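Local structure of GTP pyrophosphokinase (Chlorobaculum tepidum, 3IBW) at the interface of chains A and B. The protein makes the alarmone (p)ppGpp by transferring pyrophosphate from ATP to GTP or GDP, the fragment here being its ACT domain, a probable regulatory module. Coordinates in Å, arbitrary orientation; residue numbers count along the deposited sequence, not the author numbering. Chains: chain A/B, GTP pyrophosphokinase.

Contact 1: the interface of chains A and B. Residues chain A 14, 19, 38-40; chain B 32, 34-36.
Strand 32-41 of chain A runs antiparallel to strand 32-41 of chain B; beside this edge the loop residue A:Asp14 reaches B:Arg34, and the start of helix 18-28 of chain A reaches B:Asn32 through a water. The backbones pair across the chains: A:Leu38 N donates to B:Ile36 O at 2.9 Å, within the carbonyl plane, and B:Ile36 N returns a bond to A:Leu38 O. A:Ala40 N meets B:Arg34 O nearly along the C=O axis.

B:Arg34 bends at chi2 and chi3 (-80° and 86°), bringing its guanidinium end-on to the carboxylate of A:Asp14, whose CG stands anti to its backbone N. B:Arg34 NH2 lies 2.6 Å from A:Asp14 OD1, and B:Arg34 NH1 3.1 Å from A:Asp14 OD2, each oxygen using its syn lone pair. The two planes are only 24° apart, so this salt bridge is an almost flat fork. One guanidinium face carries the methyl CB of A:Ala40, while B:Arg34 NH2 also donates to the amide oxygen OD1 of B:Asn32 at 3.2 Å, from above its carbonyl plane. That second bond helps fix the guanidinium's rotation. Water 1 joins B:Asn32 OD1 to A:Thr19 OG1. On the strand pair, A:Asn39 and B:Thr35 lie side by side, with B:Thr35 CG2 3.5 Å from A:Asn39 ND2.

The site joins the two ACT domains into a continuous sheet across the deposited dimer, with a charged clamp at its margin.

Contact 2: the interface of chains A and B. Residues chain A 26-27, 29, 31, 33, 36; chain B 20, 23-24.
Packing carries most of this patch, where the end of helix 18-28 of chain A, the following loop and the first half of strand 32-41 receive helix 18-28 of chain B. The helices touch through small groups. A:Ser27 turns its CB toward B:Thr23 and B:Gly24, coming within 3.7 Å of B:Gly24 CA. Its hydroxyl OG sits in the crowded position between backbone N and carbonyl carbon (chi1 69°) and passes alongside the glycine backbone. With no side chain at B:Gly24, the serine can lie close against the helix backbone there.

On the side toward the strand, B:Thr23 presents its methyl. B:Thr23 CG2 is anti to the carbonyl carbon and meets the tip of A:Ile36, CD1, at 3.8 Å, the two side chains crossing obliquely. A:Ile33 sends its own CD1 tip toward the amide of B:Asn20, stopping 3.3 Å from OD1. Both isoleucines hold CG1 anti to the carbonyl carbon and keep an extended chi2, which carries their terminal methyls out from the strand to the partner helix.

Polar contacts across the patch are sparse. B:Asn20 has CG anti to the carbonyl carbon (chi1 -59°), and its side chain spans from the helix to the loop of chain A. Its CB passes the carbonyl oxygen of A:Ser27, and ND2 makes a weak hydrogen bond to the backbone oxygen of A:Thr31. B:Asn20 buries more surface than any other residue of the patch, and it probably serves mainly as a polar spacer between the helix end, loop and strand of chain A.

Within chain B, a further hydrogen bond sets the threonine. OG1 of B:Thr23 occupies the crowded position and donates back to the carbonyl oxygen of B:Asn20 one turn earlier, at 3.0 Å and from 45° above the carbonyl plane.

Contact 1: the interface of chains A and B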
loop_
_atom_site.group_PDB
_atom_site.type_symbol
_atom_site.label_atom_id
_atom_site.label_comp_id
_atom_site.label_asym_id
_atom_site.label_seq_id
_atom_site.Cartn_x
_atom_site.Cartn_y
_atom_site.Cartn_z
ATOM N N ASP A 14 -6.894 -1.863 13.692
ATOM C CA ASP A 14 -5.792 -0.914 13.573
ATOM C C ASP A 14 -4.992 -0.994 14.870
ATOM O O ASP A 14 -5.083 -0.130 15.737
ATOM C CB ASP A 14 -6.347 0.499 13.344
ATOM C CG ASP A 14 -5.267 1.566 13.327
ATOM O OD1 ASP A 14 -4.128 1.275 12.899
ATOM O OD2 ASP A 14 -5.567 2.708 13.733
ATOM N N THR A 19 -1.455 -2.098 9.684
ATOM C CA THR A 19 -1.487 -1.410 8.393
ATOM C C THR A 19 -0.192 -1.713 7.641
ATOM O O THR A 19 -0.211 -1.979 6.439
ATOM C CB THR A 19 -1.707 0.112 8.562
ATOM O OG1 THR A 19 -0.761 0.631 9.503
ATOM C CG2 THR A 19 -3.139 0.389 9.051
ATOM N N LEU A 38 -6.150 3.114 1.440
ATOM C CA LEU A 38 -6.135 2.590 2.805
ATOM C C LEU A 38 -6.312 3.736 3.786
ATOM O O LEU A 38 -5.733 4.812 3.614
ATOM C CB LEU A 38 -4.811 1.856 3.083
ATOM C CG LEU A 38 -4.638 1.220 4.473
ATOM C CD1 LEU A 38 -3.722 0.014 4.378
ATOM C CD2 LEU A 38 -4.088 2.245 5.465
ATOM N N ASN A 39 -7.118 3.500 4.812
ATOM C CA ASN A 39 -7.369 4.518 5.819
ATOM C C ASN A 39 -7.539 3.838 7.162
ATOM O O ASN A 39 -8.243 2.838 7.261
ATOM C CB ASN A 39 -8.635 5.301 5.474
ATOM C CG ASN A 39 -8.394 6.787 5.432
ATOM O OD1 ASN A 39 -8.071 7.403 6.450
ATOM N ND2 ASN A 39 -8.543 7.376 4.253
ATOM N N ALA A 40 -6.886 4.366 8.191
ATOM C CA ALA A 40 -7.001 3.798 9.528
ATOM C C ALA A 40 -7.730 4.838 10.376
ATOM O O ALA A 40 -7.293 5.986 10.475
ATOM C CB ALA A 40 -5.624 3.506 10.097
ATOM N N ASN B 32 4.324 4.089 11.152
ATOM C CA ASN B 32 2.958 3.607 11.306
ATOM C C ASN B 32 2.105 4.225 10.192
ATOM O O ASN B 32 1.748 5.401 10.241
ATOM C CB ASN B 32 2.406 3.999 12.679
ATOM C CG ASN B 32 1.000 3.486 12.909
ATOM O OD1 ASN B 32 0.405 2.851 12.036
ATOM N ND2 ASN B 32 0.457 3.762 14.088
ATOM N N ARG B 34 -0.871 5.492 8.187
ATOM C CA ARG B 34 -2.209 5.940 8.561
ATOM C C ARG B 34 -3.156 5.982 7.363
ATOM O O ARG B 34 -4.328 5.610 7.469
ATOM C CB ARG B 34 -2.148 7.335 9.179
ATOM C CG ARG B 34 -1.326 7.439 10.457
ATOM C CD ARG B 34 -2.108 6.962 11.668
ATOM N NE ARG B 34 -1.990 5.526 11.850
ATOM C CZ ARG B 34 -2.922 4.752 12.395
ATOM N NH1 ARG B 34 -4.063 5.270 12.835
ATOM N NH2 ARG B 34 -2.706 3.450 12.491
ATOM N N THR B 35 -2.635 6.425 6.223
ATOM C CA THR B 35 -3.441 6.540 5.018
ATOM C C THR B 35 -2.584 6.353 3.776
ATOM O O THR B 35 -1.441 6.801 3.738
ATOM C CB THR B 35 -4.068 7.958 4.902
ATOM O OG1 THR B 35 -4.628 8.348 6.161
ATOM C CG2 THR B 35 -5.153 7.985 3.845
ATOM N N ILE B 36 -3.137 5.680 2.775
ATOM C CA ILE B 36 -2.446 5.498 1.503
ATOM C C ILE B 36 -3.447 5.788 0.387
ATOM O O ILE B 36 -4.552 5.241 0.388
ATOM C CB ILE B 36 -1.938 4.038 1.253
ATOM C CG1 ILE B 36 -0.838 3.668 2.243
ATOM C CG2 ILE B 36 -1.411 3.907 -0.205
ATOM C CD1 ILE B 36 -0.496 2.171 2.230
HETATM O O HOH W 1 1.122 -0.123 11.365
HETATM O O HOH W 2 -6.169 8.000 9.021
#

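Contact 2: the interface of chains A and B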
loop_
_atom_site.group_PDB
_atom_site.type_symbol
_atom_site.label_atom_id
_atom_site.label_comp_id
_atom_site.label_asym_id
_atom_site.label_seq_id
_atom_site.Cartn_x
_atom_site.Cartn_y
_atom_site.Cartn_z
ATOM N N ILE A 26 0.472 -7.285 0.574
ATOM C CA ILE A 26 0.059 -6.837 -0.752
ATOM C C ILE A 26 1.270 -6.628 -1.671
ATOM O O ILE A 26 1.252 -7.027 -2.834
ATOM C CB ILE A 26 -0.737 -5.515 -0.657
ATOM C CG1 ILE A 26 -2.092 -5.776 0.010
ATOM C CG2 ILE A 26 -0.929 -4.911 -2.050
ATOM C CD1 ILE A 26 -2.841 -4.515 0.383
ATOM N N SER A 27 2.323 -6.009 -1.143
ATOM C CA SER A 27 3.517 -5.755 -1.937
ATOM C C SER A 27 4.151 -7.063 -2.409
ATOM O O SER A 27 4.672 -7.138 -3.522
ATOM C CB SER A 27 4.531 -4.925 -1.130
ATOM O OG SER A 27 5.099 -5.661 -0.064
ATOM N N PHE A 29 2.627 -9.727 -3.197
ATOM C CA PHE A 29 1.771 -10.366 -4.198
ATOM C C PHE A 29 2.452 -10.372 -5.573
ATOM O O PHE A 29 3.163 -9.430 -5.936
ATOM C CB PHE A 29 0.477 -9.579 -4.408
ATOM C CG PHE A 29 -0.561 -9.800 -3.360
ATOM C CD1 PHE A 29 -0.477 -10.888 -2.509
ATOM C CD2 PHE A 29 -1.659 -8.945 -3.256
ATOM C CE1 PHE A 29 -1.451 -11.118 -1.543
ATOM C CE2 PHE A 29 -2.642 -9.168 -2.292
ATOM C CZ PHE A 29 -2.539 -10.263 -1.441
ATOM N N THR A 31 1.418 -9.679 -8.568
ATOM C CA THR A 31 0.456 -9.021 -9.461
ATOM C C THR A 31 0.737 -7.530 -9.684
ATOM O O THR A 31 1.578 -6.918 -9.024
ATOM C CB THR A 31 -1.029 -9.141 -8.974
ATOM O OG1 THR A 31 -1.188 -8.470 -7.721
ATOM C CG2 THR A 31 -1.445 -10.599 -8.836
ATOM N N ILE A 33 -0.415 -3.931 -9.300
ATOM C CA ILE A 33 -1.309 -3.122 -8.479
ATOM C C ILE A 33 -1.690 -1.853 -9.221
ATOM O O ILE A 33 -0.827 -1.152 -9.757
ATOM C CB ILE A 33 -0.637 -2.761 -7.121
ATOM C CG1 ILE A 33 -0.357 -4.044 -6.328
ATOM C CG2 ILE A 33 -1.532 -1.807 -6.325
ATOM C CD1 ILE A 33 0.643 -3.853 -5.191
ATOM N N ILE A 36 -4.607 1.660 -4.509
ATOM C CA ILE A 36 -4.703 1.279 -3.109
ATOM C C ILE A 36 -5.266 2.493 -2.384
ATOM O O ILE A 36 -4.736 3.601 -2.520
ATOM C CB ILE A 36 -3.354 0.942 -2.428
ATOM C CG1 ILE A 36 -2.779 -0.348 -3.006
ATOM C CG2 ILE A 36 -3.572 0.809 -0.897
ATOM C CD1 ILE A 36 -1.361 -0.652 -2.522
ATOM N N ASN B 20 4.819 -2.274 -6.351
ATOM C CA ASN B 20 5.212 -3.301 -5.399
ATOM C C ASN B 20 6.453 -2.870 -4.630
ATOM O O ASN B 20 6.571 -3.128 -3.431
ATOM C CB ASN B 20 5.502 -4.617 -6.124
ATOM C CG ASN B 20 4.314 -5.128 -6.909
ATOM O OD1 ASN B 20 3.294 -5.517 -6.340
ATOM N ND2 ASN B 20 4.437 -5.121 -8.229
ATOM N N THR B 23 5.389 0.062 -2.145
ATOM C CA THR B 23 4.633 -0.454 -1.006
ATOM C C THR B 23 5.530 -1.305 -0.111
ATOM O O THR B 23 5.362 -1.318 1.111
ATOM C CB THR B 23 3.411 -1.283 -1.468
ATOM O OG1 THR B 23 3.848 -2.345 -2.318
ATOM C CG2 THR B 23 2.426 -0.394 -2.229
ATOM N N GLY B 24 6.483 -2.006 -0.724
ATOM C CA GLY B 24 7.410 -2.833 0.030
ATOM C C GLY B 24 8.284 -1.982 0.939
ATOM O O GLY B 24 8.468 -2.302 2.116
#

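The C-alpha centres of contact 1 and contact 2 lie about 15 Å apart along one two-fold symmetric interface. Chain A lends helix 18-28 and strand 32-41 to both contacts, whereas chain B offers strand 32-41 to contact 1 and helix 18-28 to contact 2. A:Ile36 packs in contact 2, while its copy B:Ile36 pairs through its backbone in contact 1, so the same strand position serves sheet and helix packing. Each contact also has a twin with the chains exchanged. Contact 1 contributes directional bonds and charge, contact 2 chiefly shape. Together they are consistent with a dimer, though the structure alone does not show that it forms in the full-length enzyme.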